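Long-range contacts in benzoate transport porin BenP (Acinetobacter baumannii AB307-0294, PDB 5DL8), which probably forms a channel of the OprD porin type through the outer membrane, likely for benzoate uptake, and binds calcium ions: residues N17-Q21 with G122-L127; Y58-M62 with L119-Y123; H322-G326 with A338-V343; N362-Y367 with L379-I384. All blocks are in the same frame, centred on the assembly; numbering follows the deposited sequence.

Overall arrangement
All four contacts reach one curled antiparallel sheet, the barrel wall of an OprD-type porin; 17-21 is a loop laid against it. Contacts 1 and 2 are neighbours, with centres 9 Å apart; they share Gly122 and Tyr123 of strand 107-123, and Gln21 meets Lys59 and Met62. Contacts 3 and 4 follow later in the chain, 12 Å apart by centres, joined where strands 336-349 and 355-368 pair through Met339 N to Ile364 O and Asn362 N to Lys341 O. The two groups are 36 to 39 Å apart by centres. Contacts 3 and 4 hold consecutive hairpins; contact 1 packs the loop onto a turn, and contact 2 ties two strands, one strand apart, through Lys120.

Contact 1: residues N17-Q21 with G122-L127; sequences NPNQQ and GYDKTL
This is a surface contact in which the irregular N-terminal segment 17-21, preceding strand 25-39, lies against the tight turn joining strands 107-123 and 126-130, a classic two-residue beta-hairpin. The turn is type II' from Tyr123 to Thr126, with Asp124 at phi/psi 53°/-109° and Lys125 at -109°/30°, and the flanking residues close it by paired bonds, Tyr123 N to Thr126 O and Thr126 N to Tyr123 O, both 2.9 Å. The nearest CA atoms are those of Asn19 and Leu127, 5.4 Å apart.

Asn19, with chi1 t and chi2 43°, extends its amide over the turn: ND2 donates to Asp124 O at 3.2 Å (N-H...O 158°), CB lies 3.4 Å from Thr126 O, and OD1 is 3.4 Å from Gly122 CA while bonding to Thr75. A CB on Gly122 would come within 2.0 Å of that OD1, so the bare backbone permits the close approach. Pro18 CB packs against Leu127 CB, an apolar contact at 4.2 Å; separately, Pro18 CG makes van der Waals contact with Lys125 O at 3.5 Å. Peripherally, Lys125 (chi1 m, chi2 and chi3 t) brings CE 3.6 Å from Asn17 OD1.

No backbone hydrogen bond joins the two segments, though Gln21 is anchored to Met62; one amide bond and proline packing thus rest the loop on a turn whose own two backbone bonds are complete without it.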
loop_
_atom_site.group_PDB
_atom_site.type_symbol
_atom_site.label_atom_id
_atom_site.label_comp_id
_atom_site.label_asym_id
_atom_site.label_seq_id
_atom_site.Cartn_x
_atom_site.Cartn_y
_atom_site.Cartn_z
ATOM N N ASN A 17 -2.014 -17.597 -12.623
ATOM C CA ASN A 17 -0.646 -18.147 -12.323
ATOM C C ASN A 17 0.519 -17.274 -12.958
ATOM O O ASN A 17 0.228 -16.385 -13.768
ATOM C CB ASN A 17 -0.579 -19.643 -12.679
ATOM C CG ASN A 17 -1.140 -20.579 -11.572
ATOM O OD1 ASN A 17 -0.841 -21.790 -11.571
ATOM N ND2 ASN A 17 -1.966 -20.045 -10.663
ATOM N N PRO A 18 1.805 -17.467 -12.519
ATOM C CA PRO A 18 2.878 -16.443 -12.737
ATOM C C PRO A 18 3.605 -16.334 -14.120
ATOM O O PRO A 18 3.930 -15.181 -14.575
ATOM C CB PRO A 18 3.913 -16.755 -11.619
ATOM C CG PRO A 18 3.335 -17.831 -10.744
ATOM C CD PRO A 18 2.204 -18.458 -11.487
ATOM N N ASN A 19 3.881 -17.472 -14.746
ATOM C CA ASN A 19 4.415 -17.543 -16.114
ATOM C C ASN A 19 3.291 -17.693 -17.186
ATOM O O ASN A 19 3.539 -18.279 -18.194
ATOM C CB ASN A 19 5.358 -18.774 -16.195
ATOM C CG ASN A 19 6.045 -18.931 -17.555
ATOM O OD1 ASN A 19 6.515 -17.976 -18.125
ATOM N ND2 ASN A 19 6.098 -20.136 -18.058
ATOM N N GLN A 20 2.067 -17.178 -16.971
ATOM C CA GLN A 20 0.854 -17.524 -17.798
ATOM C C GLN A 20 0.310 -16.449 -18.751
ATOM O O GLN A 20 -0.680 -16.732 -19.411
ATOM C CB GLN A 20 -0.367 -17.958 -16.933
ATOM C CG GLN A 20 -0.176 -19.106 -15.961
ATOM C CD GLN A 20 0.488 -20.345 -16.549
ATOM O OE1 GLN A 20 0.362 -20.629 -17.747
ATOM N NE2 GLN A 20 1.200 -21.100 -15.697
ATOM N N GLN A 21 0.917 -15.276 -18.861
ATOM C CA GLN A 21 0.365 -14.222 -19.725
ATOM C C GLN A 21 0.579 -14.425 -21.243
ATOM O O GLN A 21 1.710 -14.298 -21.740
ATOM C CB GLN A 21 0.971 -12.870 -19.311
ATOM C CG GLN A 21 0.212 -11.627 -19.754
ATOM C CD GLN A 21 0.988 -10.370 -19.372
ATOM O OE1 GLN A 21 1.540 -10.325 -18.274
ATOM N NE2 GLN A 21 1.069 -9.359 -20.281
ATOM N N GLY A 122 10.810 -17.160 -17.578
ATOM C CA GLY A 122 9.766 -18.046 -17.032
ATOM C C GLY A 122 10.077 -19.499 -17.344
ATOM O O GLY A 122 10.765 -19.809 -18.345
ATOM N N TYR A 123 9.585 -20.394 -16.490
ATOM C CA TYR A 123 9.571 -21.841 -16.767
ATOM C C TYR A 123 8.337 -22.513 -16.066
ATOM O O TYR A 123 8.231 -22.443 -14.842
ATOM C CB TYR A 123 10.905 -22.539 -16.327
ATOM C CG TYR A 123 10.863 -24.064 -16.536
ATOM C CD1 TYR A 123 11.011 -24.619 -17.829
ATOM C CD2 TYR A 123 10.639 -24.983 -15.458
ATOM C CE1 TYR A 123 10.928 -25.986 -18.033
ATOM C CE2 TYR A 123 10.527 -26.361 -15.699
ATOM C CZ TYR A 123 10.692 -26.823 -17.001
ATOM O OH TYR A 123 10.634 -28.147 -17.315
ATOM N N ASP A 124 7.451 -23.185 -16.837
ATOM C CA ASP A 124 6.302 -23.865 -16.265
ATOM C C ASP A 124 5.451 -22.875 -15.352
ATOM O O ASP A 124 4.759 -22.010 -15.876
ATOM C CB ASP A 124 6.776 -25.129 -15.499
ATOM C CG ASP A 124 5.626 -26.107 -15.161
ATOM O OD1 ASP A 124 4.547 -25.989 -15.806
ATOM O OD2 ASP A 124 5.816 -26.985 -14.282
ATOM N N LYS A 125 5.471 -23.031 -14.024
ATOM C CA LYS A 125 4.742 -22.129 -13.121
ATOM C C LYS A 125 5.636 -21.212 -12.297
ATOM O O LYS A 125 5.254 -20.760 -11.219
ATOM C CB LYS A 125 3.778 -22.946 -12.265
ATOM C CG LYS A 125 2.633 -23.499 -13.118
ATOM C CD LYS A 125 1.670 -24.386 -12.326
ATOM C CE LYS A 125 0.484 -24.713 -13.210
ATOM N NZ LYS A 125 -0.008 -26.075 -12.902
ATOM N N THR A 126 6.789 -20.873 -12.870
ATOM C CA THR A 126 7.800 -20.042 -12.236
ATOM C C THR A 126 8.197 -18.830 -13.116
ATOM O O THR A 126 8.230 -18.889 -14.358
ATOM C CB THR A 126 9.011 -20.905 -11.904
ATOM O OG1 THR A 126 8.521 -22.062 -11.206
ATOM C CG2 THR A 126 10.076 -20.156 -11.039
ATOM N N LEU A 127 8.479 -17.721 -12.461
ATOM C CA LEU A 127 8.840 -16.564 -13.136
ATOM C C LEU A 127 9.876 -15.871 -12.343
ATOM O O LEU A 127 9.676 -15.626 -11.135
ATOM C CB LEU A 127 7.610 -15.741 -13.276
ATOM C CG LEU A 127 7.900 -14.477 -14.103
ATOM C CD1 LEU A 127 8.070 -14.831 -15.569
ATOM C CD2 LEU A 127 6.813 -13.412 -13.880
#

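Contact 2: residues Y58-M62 with L119-Y123; sequences YKSKM and LKLGY
Strands 47-65 and 107-123 are not paired directly; each bonds to strand 72-87, which runs between them, and the closest CA atoms, Met62 and Gly122, are 7.4 Å apart. Residues 58-59 are strand, and the backbone is irregular from Ser60 to Met62. Along extended segment 119-123 the first residue to engage is Lys120, whose CB points toward 58-62. With chi angles m, t, m, t it reaches across so that NZ donates to Ser60 O at 2.9 Å. Its CE also lies 3.8 Å from Met62 SD and 3.8 Å from Ser60 OG, which itself bonds to Ala78 N. Leu121 points away, its backbone C 4.2 Å from Met62 CE. At Gly122 the methyl of Met62, curled back in an m, m, m rotamer, sits 3.8 Å from N; an ideal CB here would be only 3.3 Å from that methyl, a tight fit. The arrangement is a lysine side chain spanning the strand between them, with NZ shared by the Ser60 carbonyl and, in a salt bridge, the Asp79 carboxylate, in an antiparallel porin barrel.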
loop_
_atom_site.group_PDB
_atom_site.type_symbol
_atom_site.label_atom_id
_atom_site.label_comp_id
_atom_site.label_asym_id
_atom_site.label_seq_id
_atom_site.Cartn_x
_atom_site.Cartn_y
_atom_site.Cartn_z
ATOM N N TYR A 58 3.550 -1.065 -19.444
ATOM C CA TYR A 58 3.646 -2.081 -20.430
ATOM C C TYR A 58 4.120 -3.375 -19.776
ATOM O O TYR A 58 5.109 -3.368 -18.978
ATOM C CB TYR A 58 4.609 -1.654 -21.499
ATOM C CG TYR A 58 4.929 -2.782 -22.473
ATOM C CD1 TYR A 58 3.989 -3.207 -23.450
ATOM C CD2 TYR A 58 6.185 -3.442 -22.423
ATOM C CE1 TYR A 58 4.319 -4.238 -24.329
ATOM C CE2 TYR A 58 6.503 -4.425 -23.310
ATOM C CZ TYR A 58 5.580 -4.810 -24.240
ATOM O OH TYR A 58 5.939 -5.809 -25.033
ATOM N N LYS A 59 3.410 -4.458 -20.114
ATOM C CA LYS A 59 3.804 -5.796 -19.737
ATOM C C LYS A 59 3.707 -6.755 -20.834
ATOM O O LYS A 59 2.589 -7.166 -21.190
ATOM C CB LYS A 59 2.845 -6.355 -18.738
ATOM C CG LYS A 59 2.745 -5.573 -17.474
ATOM C CD LYS A 59 1.767 -6.244 -16.531
ATOM C CE LYS A 59 2.225 -7.665 -16.295
ATOM N NZ LYS A 59 1.611 -8.106 -15.023
ATOM N N SER A 60 4.842 -7.215 -21.307
ATOM C CA SER A 60 4.821 -8.192 -22.377
ATOM C C SER A 60 4.178 -9.542 -22.025
ATOM O O SER A 60 4.206 -10.019 -20.896
ATOM C CB SER A 60 6.213 -8.434 -22.977
ATOM O OG SER A 60 6.984 -9.304 -22.177
ATOM N N LYS A 61 3.611 -10.160 -23.050
ATOM C CA LYS A 61 3.384 -11.596 -22.980
ATOM C C LYS A 61 4.737 -12.300 -22.732
ATOM O O LYS A 61 5.829 -11.776 -23.035
ATOM C CB LYS A 61 2.723 -12.138 -24.272
ATOM C CG LYS A 61 3.597 -12.145 -25.537
ATOM C CD LYS A 61 2.813 -12.653 -26.777
ATOM C CE LYS A 61 3.303 -12.073 -28.115
ATOM N NZ LYS A 61 2.439 -12.395 -29.287
ATOM N N MET A 62 4.631 -13.498 -22.192
ATOM C CA MET A 62 5.787 -14.385 -22.086
ATOM C C MET A 62 6.040 -15.038 -23.439
ATOM O O MET A 62 5.167 -15.617 -24.058
ATOM C CB MET A 62 5.608 -15.403 -20.952
ATOM C CG MET A 62 5.632 -14.786 -19.551
ATOM S SD MET A 62 6.925 -13.559 -19.112
ATOM C CE MET A 62 8.364 -14.650 -18.997
ATOM N N LEU A 119 13.332 -7.153 -16.758
ATOM C CA LEU A 119 13.556 -8.421 -17.521
ATOM C C LEU A 119 12.831 -9.592 -16.848
ATOM O O LEU A 119 12.826 -9.672 -15.635
ATOM C CB LEU A 119 15.039 -8.731 -17.633
ATOM C CG LEU A 119 15.862 -8.229 -18.816
ATOM C CD1 LEU A 119 15.555 -6.813 -19.271
ATOM C CD2 LEU A 119 17.360 -8.385 -18.497
ATOM N N LYS A 120 12.189 -10.443 -17.629
ATOM C CA LYS A 120 11.448 -11.601 -17.156
ATOM C C LYS A 120 11.964 -12.883 -17.811
ATOM O O LYS A 120 12.157 -12.897 -18.995
ATOM C CB LYS A 120 9.989 -11.508 -17.557
ATOM C CG LYS A 120 9.258 -10.419 -16.752
ATOM C CD LYS A 120 7.734 -10.263 -17.008
ATOM C CE LYS A 120 7.346 -9.890 -18.441
ATOM N NZ LYS A 120 5.824 -9.806 -18.538
ATOM N N LEU A 121 12.048 -13.959 -17.039
ATOM C CA LEU A 121 12.453 -15.315 -17.472
ATOM C C LEU A 121 11.510 -16.344 -16.788
ATOM O O LEU A 121 11.412 -16.378 -15.567
ATOM C CB LEU A 121 13.968 -15.581 -17.116
ATOM C CG LEU A 121 14.661 -16.877 -17.619
ATOM C CD1 LEU A 121 14.826 -16.978 -19.145
ATOM C CD2 LEU A 121 16.027 -17.156 -16.902
ATOM N N GLY A 122 10.810 -17.160 -17.578
ATOM C CA GLY A 122 9.766 -18.046 -17.032
ATOM C C GLY A 122 10.077 -19.499 -17.344
ATOM O O GLY A 122 10.765 -19.809 -18.345
ATOM N N TYR A 123 9.585 -20.394 -16.490
ATOM C CA TYR A 123 9.571 -21.841 -16.767
ATOM C C TYR A 123 8.337 -22.513 -16.066
ATOM O O TYR A 123 8.231 -22.443 -14.842
ATOM C CB TYR A 123 10.905 -22.539 -16.327
ATOM C CG TYR A 123 10.863 -24.064 -16.536
ATOM C CD1 TYR A 123 11.011 -24.619 -17.829
ATOM C CD2 TYR A 123 10.639 -24.983 -15.458
ATOM C CE1 TYR A 123 10.928 -25.986 -18.033
ATOM C CE2 TYR A 123 10.527 -26.361 -15.699
ATOM C CZ TYR A 123 10.692 -26.823 -17.001
ATOM O OH TYR A 123 10.634 -28.147 -17.315
#

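Contact 3: residues H322-G326 with A338-V343; sequences HVMYG and AMVKYV
Segment 322-326 starts with His322 opposite Val343, a non-hydrogen-bonded antiparallel pair with CA atoms 4.6 Å apart. Its ring (chi1 m) receives a CH-pi contact from Val343 CG1, 3.6 Å from the centroid and 10° off the normal; NE2 bonds to Ser320 and ND1 to Asn307. Val323 and Tyr342 are a hydrogen-bonded pair, Val323 N to Tyr342 O and Tyr342 N to Val323 O, both 3.0 Å. Met324 faces Lys341 at 4.4 Å between CA atoms, CG to CG 3.9 Å, and its CA is 3.4 Å from Val340 O. Tyr325 N to Val340 O and Val340 N to Tyr325 O, both 2.9 Å, form the second such pair, and Tyr325 OH bonds to His278. Gly326 CA is last, 4.2 Å from Met339 CA; an ideal CB would clash with Met339 CE at 2.8 Å. The axes of this beta-hairpin lie 4.8 Å apart at 168°. Met324, Lys341 and Val343 also meet Asn307, in a loop. Strand 278-288 flanks 322-326, and strand 355-368 flanks 338-343.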
loop_
_atom_site.group_PDB
_atom_site.type_symbol
_atom_site.label_atom_id
_atom_site.label_comp_id
_atom_site.label_asym_id
_atom_site.label_seq_id
_atom_site.Cartn_x
_atom_site.Cartn_y
_atom_site.Cartn_z
ATOM N N HIS A 322 -12.202 -0.566 15.567
ATOM C CA HIS A 322 -12.410 -0.169 14.141
ATOM C C HIS A 322 -13.826 -0.552 13.711
ATOM O O HIS A 322 -14.336 -1.660 14.035
ATOM C CB HIS A 322 -11.379 -0.868 13.174
ATOM C CG HIS A 322 -9.941 -0.614 13.516
ATOM N ND1 HIS A 322 -9.041 -0.109 12.610
ATOM C CD2 HIS A 322 -9.233 -0.877 14.630
ATOM C CE1 HIS A 322 -7.853 -0.044 13.163
ATOM N NE2 HIS A 322 -7.963 -0.458 14.403
ATOM N N VAL A 323 -14.502 0.354 13.033
ATOM C CA VAL A 323 -15.850 0.095 12.566
ATOM C C VAL A 323 -15.954 0.594 11.134
ATOM O O VAL A 323 -15.404 1.684 10.825
ATOM C CB VAL A 323 -16.873 0.901 13.362
ATOM C CG1 VAL A 323 -18.288 0.523 12.956
ATOM C CG2 VAL A 323 -16.719 0.666 14.829
ATOM N N MET A 324 -16.746 -0.104 10.321
ATOM C CA MET A 324 -16.842 0.162 8.921
ATOM C C MET A 324 -18.311 -0.076 8.431
ATOM O O MET A 324 -18.899 -1.125 8.790
ATOM C CB MET A 324 -15.901 -0.789 8.218
ATOM C CG MET A 324 -14.393 -0.525 8.350
ATOM S SD MET A 324 -13.515 -1.917 9.059
ATOM C CE MET A 324 -11.849 -1.331 9.236
ATOM N N TYR A 325 -18.890 0.888 7.671
ATOM C CA TYR A 325 -20.131 0.687 6.956
ATOM C C TYR A 325 -20.001 1.140 5.512
ATOM O O TYR A 325 -19.453 2.212 5.267
ATOM C CB TYR A 325 -21.332 1.318 7.622
ATOM C CG TYR A 325 -22.607 1.171 6.723
ATOM C CD1 TYR A 325 -23.192 -0.081 6.551
ATOM C CD2 TYR A 325 -23.121 2.281 5.939
ATOM C CE1 TYR A 325 -24.296 -0.260 5.732
ATOM C CE2 TYR A 325 -24.213 2.139 5.092
ATOM C CZ TYR A 325 -24.838 0.867 5.005
ATOM O OH TYR A 325 -25.958 0.649 4.169
ATOM N N GLY A 326 -20.467 0.324 4.561
ATOM C CA GLY A 326 -20.252 0.525 3.092
ATOM C C GLY A 326 -21.596 0.295 2.337
ATOM O O GLY A 326 -22.299 -0.646 2.652
ATOM N N ALA A 338 -19.981 4.260 -1.611
ATOM C CA ALA A 338 -19.573 5.040 -0.492
ATOM C C ALA A 338 -19.179 4.073 0.644
ATOM O O ALA A 338 -19.770 2.976 0.826
ATOM C CB ALA A 338 -20.644 5.958 0.011
ATOM N N MET A 339 -18.206 4.535 1.392
ATOM C CA MET A 339 -17.676 3.846 2.577
ATOM C C MET A 339 -17.272 4.824 3.682
ATOM O O MET A 339 -16.581 5.835 3.448
ATOM C CB MET A 339 -16.543 2.893 2.195
ATOM C CG MET A 339 -16.074 2.140 3.433
ATOM S SD MET A 339 -15.023 0.723 3.168
ATOM C CE MET A 339 -16.386 -0.366 2.585
ATOM N N VAL A 340 -17.746 4.564 4.877
ATOM C CA VAL A 340 -17.382 5.313 6.074
ATOM C C VAL A 340 -16.630 4.350 7.093
ATOM O O VAL A 340 -17.091 3.193 7.386
ATOM C CB VAL A 340 -18.685 5.772 6.716
ATOM C CG1 VAL A 340 -18.431 6.478 8.014
ATOM C CG2 VAL A 340 -19.394 6.732 5.736
ATOM N N LYS A 341 -15.551 4.789 7.654
ATOM C CA LYS A 341 -14.751 4.025 8.677
ATOM C C LYS A 341 -14.461 4.980 9.849
ATOM O O LYS A 341 -14.299 6.154 9.580
ATOM C CB LYS A 341 -13.425 3.653 8.117
ATOM C CG LYS A 341 -13.548 2.985 6.802
ATOM C CD LYS A 341 -12.154 2.555 6.304
ATOM C CE LYS A 341 -12.214 1.820 4.969
ATOM N NZ LYS A 341 -10.787 1.747 4.511
ATOM N N TYR A 342 -14.488 4.490 11.084
ATOM C CA TYR A 342 -14.214 5.228 12.311
ATOM C C TYR A 342 -13.281 4.346 13.212
ATOM O O TYR A 342 -13.591 3.205 13.370
ATOM C CB TYR A 342 -15.495 5.495 13.108
ATOM C CG TYR A 342 -15.359 6.491 14.291
ATOM C CD1 TYR A 342 -15.497 7.876 14.029
ATOM C CD2 TYR A 342 -15.158 6.091 15.668
ATOM C CE1 TYR A 342 -15.410 8.837 15.035
ATOM C CE2 TYR A 342 -15.105 7.078 16.718
ATOM C CZ TYR A 342 -15.225 8.452 16.369
ATOM O OH TYR A 342 -15.205 9.582 17.225
ATOM N N VAL A 343 -12.188 4.879 13.731
ATOM C CA VAL A 343 -11.268 4.225 14.625
ATOM C C VAL A 343 -11.028 5.084 15.846
ATOM O O VAL A 343 -10.808 6.285 15.736
ATOM C CB VAL A 343 -9.927 3.971 13.923
ATOM C CG1 VAL A 343 -8.950 3.083 14.690
ATOM C CG2 VAL A 343 -10.165 3.273 12.642
#

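Contact 4: residues N362-Y367 with L379-I384; sequences NVILNY and LQYIRI. With C8E ((hydroxyethyloxy)tri(ethyloxy)octane), chain C.
A polar cross-strand pair, reinforced by water, stands out in this otherwise regular hairpin. At the non-hydrogen-bonded position Asn366 opposite Gln380 (CA atoms 4.7 Å apart), Gln380 NE2 donates to Asn366 OD1 at 2.9 Å, with Gln380 chi1 and chi2 t and Asn366 chi1 m. A water donates both to that OD1, at 2.6 Å, and to Leu379 O, at 2.8 Å. The strands are antiparallel, axes 4.7 Å apart at 175°. Three hydrogen-bonded pairs hold them: Val363 N to Arg383 O and Arg383 N to Val363 O, both 2.9 Å; Leu365 N to Tyr381 O, 2.8 Å, and Tyr381 N to Leu365 O, 3.1 Å; Tyr367 N to Leu379 O and Leu379 N to Tyr367 O, both 2.9 Å. On the face of Asn366, Ile364 CG1 packs 4.1 Å from Ile382 CG1. On the other face Leu365 CD1 meets the Tyr381 ring edge, 4.3 Å from CD2, and Tyr367 OH lies 3.6 Å from C19 of the detergent C8E, consistent with a membrane-facing surface. Arg383 forms salt bridges to Asp397 and Asp385; Tyr381 OH is hydrogen-bonded to Asp397. The hairpin sits between strands 336-349 and 394-406.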
loop_
_atom_site.group_PDB
_atom_site.type_symbol
_atom_site.label_atom_id
_atom_site.label_comp_id
_atom_site.label_asym_id
_atom_site.label_seq_id
_atom_site.Cartn_x
_atom_site.Cartn_y
_atom_site.Cartn_z
ATOM N N ASN A 362 -12.941 8.384 8.159
ATOM C CA ASN A 362 -12.740 8.412 6.734
ATOM C C ASN A 362 -14.115 8.308 6.026
ATOM O O ASN A 362 -14.907 7.384 6.353
ATOM C CB ASN A 362 -11.996 7.121 6.258
ATOM C CG ASN A 362 -10.582 6.948 6.806
ATOM O OD1 ASN A 362 -10.018 7.822 7.440
ATOM N ND2 ASN A 362 -9.974 5.835 6.447
ATOM N N VAL A 363 -14.304 9.111 4.982
ATOM C CA VAL A 363 -15.437 8.987 4.057
ATOM C C VAL A 363 -14.836 8.828 2.625
ATOM O O VAL A 363 -13.926 9.550 2.290
ATOM C CB VAL A 363 -16.381 10.249 4.137
ATOM C CG1 VAL A 363 -17.528 10.157 3.114
ATOM C CG2 VAL A 363 -16.998 10.409 5.524
ATOM N N ILE A 364 -15.262 7.814 1.850
ATOM C CA ILE A 364 -14.710 7.442 0.532
ATOM C C ILE A 364 -15.924 7.301 -0.387
ATOM O O ILE A 364 -16.854 6.435 -0.131
ATOM C CB ILE A 364 -13.980 6.125 0.656
ATOM C CG1 ILE A 364 -12.895 6.210 1.765
ATOM C CG2 ILE A 364 -13.381 5.647 -0.674
ATOM C CD1 ILE A 364 -12.630 4.862 2.377
ATOM N N LEU A 365 -15.962 8.183 -1.398
ATOM C CA LEU A 365 -17.012 8.234 -2.388
ATOM C C LEU A 365 -16.353 7.870 -3.761
ATOM O O LEU A 365 -15.305 8.414 -4.062
ATOM C CB LEU A 365 -17.659 9.668 -2.414
ATOM C CG LEU A 365 -18.335 10.131 -1.070
ATOM C CD1 LEU A 365 -19.181 11.404 -1.238
ATOM C CD2 LEU A 365 -19.247 9.064 -0.445
ATOM N N ASN A 366 -16.914 6.882 -4.510
ATOM C CA ASN A 366 -16.439 6.497 -5.824
ATOM C C ASN A 366 -17.580 6.620 -6.818
ATOM O O ASN A 366 -18.662 6.197 -6.477
ATOM C CB ASN A 366 -15.879 5.096 -5.880
ATOM C CG ASN A 366 -14.596 5.006 -5.130
ATOM O OD1 ASN A 366 -13.549 5.659 -5.463
ATOM N ND2 ASN A 366 -14.661 4.271 -4.030
ATOM N N TYR A 367 -17.350 7.255 -7.968
ATOM C CA TYR A 367 -18.349 7.347 -9.023
ATOM C C TYR A 367 -17.644 6.960 -10.326
ATOM O O TYR A 367 -16.751 7.683 -10.750
ATOM C CB TYR A 367 -19.005 8.722 -9.150
ATOM C CG TYR A 367 -20.132 8.663 -10.176
ATOM C CD1 TYR A 367 -21.291 7.825 -9.985
ATOM C CD2 TYR A 367 -20.023 9.250 -11.353
ATOM C CE1 TYR A 367 -22.303 7.743 -10.929
ATOM C CE2 TYR A 367 -21.023 9.158 -12.260
ATOM C CZ TYR A 367 -22.169 8.407 -12.051
ATOM O OH TYR A 367 -23.147 8.374 -13.075
ATOM N N LEU A 379 -14.544 9.504 -10.644
ATOM C CA LEU A 379 -14.240 10.472 -9.621
ATOM C C LEU A 379 -14.094 9.737 -8.268
ATOM O O LEU A 379 -14.818 8.731 -7.971
ATOM C CB LEU A 379 -15.354 11.544 -9.431
ATOM C CG LEU A 379 -15.899 12.267 -10.622
ATOM C CD1 LEU A 379 -17.201 12.991 -10.189
ATOM C CD2 LEU A 379 -14.908 13.178 -11.260
ATOM N N GLN A 380 -13.238 10.296 -7.420
ATOM C CA GLN A 380 -13.068 9.817 -6.068
ATOM C C GLN A 380 -12.791 10.989 -5.190
ATOM O O GLN A 380 -11.924 11.868 -5.559
ATOM C CB GLN A 380 -11.886 8.832 -5.979
ATOM C CG GLN A 380 -11.751 8.100 -4.622
ATOM C CD GLN A 380 -10.528 7.251 -4.610
ATOM O OE1 GLN A 380 -9.372 7.747 -4.612
ATOM N NE2 GLN A 380 -10.746 5.958 -4.693
ATOM N N TYR A 381 -13.521 10.993 -4.072
ATOM C CA TYR A 381 -13.417 11.929 -2.983
ATOM C C TYR A 381 -13.209 11.139 -1.634
ATOM O O TYR A 381 -14.013 10.204 -1.255
ATOM C CB TYR A 381 -14.677 12.788 -2.827
ATOM C CG TYR A 381 -14.657 13.709 -1.617
ATOM C CD1 TYR A 381 -13.675 14.700 -1.483
ATOM C CD2 TYR A 381 -15.515 13.533 -0.583
ATOM C CE1 TYR A 381 -13.592 15.526 -0.369
ATOM C CE2 TYR A 381 -15.455 14.363 0.558
ATOM C CZ TYR A 381 -14.467 15.363 0.656
ATOM O OH TYR A 381 -14.357 16.186 1.785
ATOM N N ILE A 382 -12.193 11.600 -0.905
ATOM C CA ILE A 382 -11.796 11.081 0.364
ATOM C C ILE A 382 -11.709 12.203 1.392
ATOM O O ILE A 382 -11.064 13.303 1.159
ATOM C CB ILE A 382 -10.528 10.262 0.262
ATOM C CG1 ILE A 382 -10.845 8.970 -0.438
ATOM C CG2 ILE A 382 -10.085 9.773 1.660
ATOM C CD1 ILE A 382 -9.663 8.262 -1.036
ATOM N N ARG A 383 -12.395 11.996 2.502
ATOM C CA ARG A 383 -12.376 12.946 3.612
ATOM C C ARG A 383 -11.806 12.267 4.867
ATOM O O ARG A 383 -12.371 11.254 5.346
ATOM C CB ARG A 383 -13.788 13.557 3.914
ATOM C CG ARG A 383 -13.907 14.394 5.181
ATOM C CD ARG A 383 -13.158 15.703 4.985
ATOM N NE ARG A 383 -13.040 16.463 6.262
ATOM C CZ ARG A 383 -12.589 17.732 6.365
ATOM N NH1 ARG A 383 -12.241 18.432 5.303
ATOM N NH2 ARG A 383 -12.483 18.289 7.536
ATOM N N ILE A 384 -10.726 12.828 5.413
ATOM C CA ILE A 384 -10.130 12.365 6.663
ATOM C C ILE A 384 -10.253 13.405 7.743
ATOM O O ILE A 384 -10.001 14.622 7.513
ATOM C CB ILE A 384 -8.685 11.975 6.406
ATOM C CG1 ILE A 384 -8.654 10.729 5.469
ATOM C CG2 ILE A 384 -7.955 11.541 7.712
ATOM C CD1 ILE A 384 -7.401 10.827 4.670
HETATM O O12 C8E C . -21.314 14.513 -11.638
HETATM C C13 C8E C . -21.376 14.059 -12.974
HETATM C C14 C8E C . -22.563 13.108 -13.184
HETATM O O15 C8E C . -22.935 13.089 -14.588
HETATM C C16 C8E C . -23.281 11.846 -15.219
HETATM C C17 C8E C . -24.646 11.394 -14.711
HETATM O O18 C8E C . -25.111 10.279 -15.507
HETATM C C19 C8E C . -26.143 9.561 -14.784
HETATM C C20 C8E C . -27.036 8.784 -15.746
HETATM O O21 C8E C . -26.218 7.973 -16.607
HETATM O O HOH W 1 -13.449 6.337 -7.961
#